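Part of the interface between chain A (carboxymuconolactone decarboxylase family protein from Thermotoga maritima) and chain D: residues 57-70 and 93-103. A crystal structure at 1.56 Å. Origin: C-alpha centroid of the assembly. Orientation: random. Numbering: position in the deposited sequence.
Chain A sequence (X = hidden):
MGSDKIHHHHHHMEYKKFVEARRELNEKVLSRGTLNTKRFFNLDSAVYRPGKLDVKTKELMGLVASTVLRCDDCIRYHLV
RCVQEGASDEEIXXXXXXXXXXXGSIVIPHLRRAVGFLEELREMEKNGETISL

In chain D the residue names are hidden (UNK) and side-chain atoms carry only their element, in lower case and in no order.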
# COMPACT_ATOMS: atom_id res chain seq x y z
N THR A 57 2.35 -21.24 14.46
CA THR A 57 3.09 -20.84 13.28
C THR A 57 2.21 -20.00 12.38
O THR A 57 2.64 -18.97 11.82
CB THR A 57 3.61 -22.10 12.55
OG1 THR A 57 4.51 -22.83 13.42
CG2 THR A 57 4.39 -21.78 11.34
N LYS A 58 0.97 -20.45 12.18
CA LYS A 58 0.06 -19.69 11.31
C LYS A 58 -0.21 -18.31 11.89
O LYS A 58 -0.28 -17.32 11.14
CB LYS A 58 -1.26 -20.41 11.08
CG LYS A 58 -1.10 -21.72 10.31
CD LYS A 58 -2.46 -22.30 9.88
CE LYS A 58 -2.33 -23.53 9.00
NZ LYS A 58 -3.65 -23.98 8.35
N GLU A 59 -0.37 -18.23 13.20
CA GLU A 59 -0.64 -16.94 13.83
C GLU A 59 0.58 -16.02 13.73
O GLU A 59 0.44 -14.80 13.51
CB GLU A 59 -1.16 -17.09 15.25
CG GLU A 59 -2.53 -17.77 15.26
CD GLU A 59 -3.70 -16.88 14.77
OE1 GLU A 59 -3.52 -15.70 14.48
OE2 GLU A 59 -4.83 -17.42 14.66
N LEU A 60 1.79 -16.59 13.79
CA LEU A 60 2.99 -15.79 13.54
C LEU A 60 3.07 -15.31 12.11
O LEU A 60 3.53 -14.18 11.85
CB LEU A 60 4.25 -16.57 13.89
CG LEU A 60 4.54 -16.81 15.37
CD1 LEU A 60 5.51 -17.97 15.59
CD2 LEU A 60 5.07 -15.54 16.10
N MET A 61 2.64 -16.15 11.17
CA MET A 61 2.55 -15.72 9.77
C MET A 61 1.56 -14.59 9.58
O MET A 61 1.82 -13.62 8.84
CB MET A 61 2.24 -16.88 8.83
CG MET A 61 3.40 -17.80 8.75
SD MET A 61 2.86 -19.26 7.95
CE MET A 61 4.44 -20.10 7.92
N GLY A 62 0.41 -14.68 10.27
CA GLY A 62 -0.54 -13.61 10.26
C GLY A 62 0.03 -12.32 10.83
O GLY A 62 -0.23 -11.21 10.30
N LEU A 63 0.83 -12.46 11.87
CA LEU A 63 1.46 -11.28 12.49
C LEU A 63 2.39 -10.62 11.47
O LEU A 63 2.46 -9.38 11.28
CB LEU A 63 2.24 -11.69 13.75
CG LEU A 63 3.00 -10.60 14.49
CD1 LEU A 63 2.05 -9.50 14.98
CD2 LEU A 63 3.75 -11.17 15.65
N VAL A 64 3.21 -11.43 10.83
CA VAL A 64 4.16 -10.89 9.83
C VAL A 64 3.40 -10.16 8.71
O VAL A 64 3.76 -9.05 8.33
CB VAL A 64 5.12 -12.00 9.23
CG1 VAL A 64 5.91 -11.48 8.02
CG2 VAL A 64 6.03 -12.47 10.30
N ALA A 65 2.39 -10.80 8.13
CA ALA A 65 1.65 -10.16 7.03
C ALA A 65 0.99 -8.85 7.50
O ALA A 65 0.99 -7.87 6.78
CB ALA A 65 0.59 -11.09 6.57
N SER A 66 0.40 -8.90 8.67
CA SER A 66 -0.27 -7.74 9.24
C SER A 66 0.65 -6.58 9.49
O SER A 66 0.27 -5.40 9.36
CB SER A 66 -0.98 -8.16 10.54
OG SER A 66 -2.03 -9.04 10.28
N THR A 67 1.88 -6.90 9.88
CA THR A 67 2.88 -5.89 10.18
C THR A 67 3.45 -5.25 8.93
O THR A 67 3.53 -4.00 8.84
CB THR A 67 3.98 -6.48 11.05
OG1 THR A 67 3.39 -6.99 12.24
CG2 THR A 67 4.99 -5.39 11.47
N VAL A 68 3.84 -6.05 7.92
CA VAL A 68 4.37 -5.48 6.67
C VAL A 68 3.31 -4.63 5.96
O VAL A 68 3.62 -3.66 5.29
CB VAL A 68 5.00 -6.48 5.67
CG1 VAL A 68 6.14 -7.17 6.24
CG2 VAL A 68 3.97 -7.41 5.10
N LEU A 69 2.03 -4.99 6.14
CA LEU A 69 0.90 -4.24 5.57
C LEU A 69 0.35 -3.14 6.48
O LEU A 69 -0.54 -2.37 6.05
CB LEU A 69 -0.22 -5.18 5.15
CG LEU A 69 0.12 -6.15 4.01
CD1 LEU A 69 -0.98 -7.18 3.99
CD2 LEU A 69 0.22 -5.48 2.71
N ARG A 70 0.96 -3.00 7.65
CA ARG A 70 0.75 -1.87 8.56
C ARG A 70 -0.75 -1.70 8.94
O ARG A 70 -1.31 -0.59 8.88
CB ARG A 70 1.27 -0.61 7.90
CG ARG A 70 2.77 -0.60 7.78
CD ARG A 70 3.28 0.73 7.37
NE ARG A 70 3.10 0.91 5.95
CZ ARG A 70 2.78 2.10 5.35
NH1 ARG A 70 2.49 3.20 6.01
NH2 ARG A 70 2.71 2.13 4.04
N UNK D 93 1.44 -24.38 0.68
CA UNK D 93 0.06 -24.00 0.36
C UNK D 93 -0.67 -23.30 1.53
O UNK D 93 -1.43 -22.35 1.33
c UNK D 93 0.34 -25.15 -2.36
c UNK D 93 0.77 -25.77 -3.51
c UNK D 93 -0.31 -25.86 -1.37
c UNK D 93 -0.57 -27.22 -1.59
c UNK D 93 -0.13 -27.84 -2.76
c UNK D 93 -0.81 -25.17 -0.11
c UNK D 93 0.54 -27.11 -3.71
N UNK D 94 -0.49 -23.83 2.73
CA UNK D 94 -1.16 -23.27 3.89
C UNK D 94 -0.63 -21.87 4.15
O UNK D 94 -1.39 -20.97 4.55
c UNK D 94 -1.75 -25.47 5.01
o UNK D 94 -1.75 -27.65 6.02
c UNK D 94 -1.57 -26.41 6.19
o UNK D 94 -1.22 -25.94 7.30
c UNK D 94 -0.97 -24.16 5.11
N UNK D 95 0.66 -21.67 3.93
CA UNK D 95 1.23 -20.30 4.02
C UNK D 95 0.67 -19.35 2.98
O UNK D 95 0.29 -18.23 3.30
c UNK D 95 2.75 -20.32 3.96
N UNK D 96 0.63 -19.82 1.74
CA UNK D 96 0.07 -19.05 0.63
C UNK D 96 -1.39 -18.70 0.89
O UNK D 96 -1.80 -17.57 0.54
c UNK D 96 1.81 -20.69 -2.48
c UNK D 96 1.71 -19.82 -1.21
c UNK D 96 2.27 -18.41 -1.48
c UNK D 96 0.25 -19.75 -0.74
N UNK D 97 -2.19 -19.59 1.49
CA UNK D 97 -3.58 -19.28 1.81
C UNK D 97 -3.71 -18.10 2.78
O UNK D 97 -4.65 -17.29 2.70
c UNK D 97 -4.29 -20.47 2.46
o UNK D 97 -4.77 -21.21 0.23
o UNK D 97 -5.09 -22.66 1.82
c UNK D 97 -4.74 -21.52 1.45
N UNK D 98 -2.80 -18.02 3.73
CA UNK D 98 -2.81 -16.89 4.70
C UNK D 98 -2.52 -15.62 3.94
O UNK D 98 -3.20 -14.60 4.09
c UNK D 98 -1.25 -18.80 7.74
c UNK D 98 -2.33 -18.25 6.78
c UNK D 98 -1.81 -17.14 5.87
c UNK D 98 -1.52 -15.81 6.63
N UNK D 99 -1.49 -15.66 3.07
CA UNK D 99 -1.21 -14.48 2.23
C UNK D 99 -2.39 -14.06 1.34
O UNK D 99 -2.67 -12.88 1.16
c UNK D 99 0.03 -14.73 1.35
N UNK D 100 -3.08 -15.04 0.79
CA UNK D 100 -4.25 -14.80 -0.09
C UNK D 100 -5.36 -14.09 0.65
O UNK D 100 -5.92 -13.11 0.14
c UNK D 100 -5.73 -15.22 -2.84
c UNK D 100 -6.26 -17.54 -2.01
c UNK D 100 -4.74 -16.14 -0.69
c UNK D 100 -5.96 -16.11 -1.61
N UNK D 101 -5.69 -14.56 1.85
CA UNK D 101 -6.76 -13.95 2.65
C UNK D 101 -6.38 -12.57 3.20
O UNK D 101 -7.19 -11.65 3.15
c UNK D 101 -7.84 -16.14 3.15
c UNK D 101 -8.27 -14.28 4.64
c UNK D 101 -7.23 -14.92 3.76
N UNK D 102 -5.18 -12.43 3.73
CA UNK D 102 -4.71 -11.15 4.23
C UNK D 102 -4.56 -10.13 3.09
O UNK D 102 -4.97 -8.96 3.20
c UNK D 102 -3.59 -12.20 6.27
c UNK D 102 -2.86 -9.98 5.50
c UNK D 102 -3.37 -11.32 5.05
N UNK D 103 -3.92 -10.52 2.01
CA UNK D 103 -3.59 -9.62 0.93
C UNK D 103 -4.62 -9.43 -0.15
O UNK D 103 -4.48 -8.52 -0.95
O HOH W 1 -3.62 -21.96 6.07

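Position 93 of chain D carries one carbon followed by a ring of six carbons with no heteroatom, which makes it Phe D93. The side chain is out of reach of this stretch of chain A and takes no part in this contact.

At position 94 a chain of three carbons ends in two oxygens, the pattern of a carboxylate on a long arm: Glu D94. It points toward chain A, and its OE1 lies 3.3 Å from NZ of Lys A58, a salt bridge. The lysine is extended, with chi2 to chi4 all t, and so its end reaches the carboxylate although its CA-to-CB bond points sideways. A water joins the same pair, accepting from Lys A58 NZ at 3.0 Å and donating to the backbone O of Glu D94 at 2.9 Å.

Position 95 has a single side-chain carbon and is Ala D95. That CB is 4.1 Å from SD of Met A61, a fitting contact for a small apolar group beside a long, flexible thioether.

Four carbons forked at the second identify position 96 as Leu D96, and two carbons, the second bearing two oxygens, identify position 97 as Asp D97. Neither reaches this stretch of chain A; both carboxylate oxygens of Asp D97 are hydrogen-bonded elsewhere in the structure.

Position 98 again has four carbons, but the fork is at the first and one arm is two carbons long, so it is Ile D98. It has the largest covered area of the chain D residues. Its CD1 approaches CB of Lys A58 at 3.7 Å and CB of Met A61 at 4.1 Å, while CG2 lies 4.3 Å from N of Gly A62. A beta-branched side chain suits this place because it offers carbon to several neighbours.

One carbon at position 99 gives Ala D99, whose CB comes no nearer than 6.4 Å, to CB of Ala A65. Position 100, with four carbons forked at the second, is Leu D100, and position 101, one carbon carrying two more, is Val D101; both are buried but out of reach of this stretch.

Position 102 has the same three-carbon fork, now directed toward chain A: Val D102. Its CG1 packs 3.8 Å from CB of Ala A65 and 3.7 Å from CD1 of Leu A69, a compact branched group serving a small neighbour and a large one.

Position 103 has no side-chain atoms and is Gly D103. A CB here would come within 2.9 Å of the backbone O of Ala D99, so this conformation favours glycine.

The two helices run in broadly the same direction, at 39°, with axes 10.1 Å apart at closest approach. Positions 94, 98 and 102, one turn apart, form the main row facing chain A, and position 95 adds to its beginning. No direct hydrogen bond crosses between the stretches. Apolar packing carries most of the contact, with Ile D98 and Val D102 the two most covered residues of chain D, while the salt bridge and its water tie the end at Lys A58.

Chain D, residues 93-103: FEALDIALVVG
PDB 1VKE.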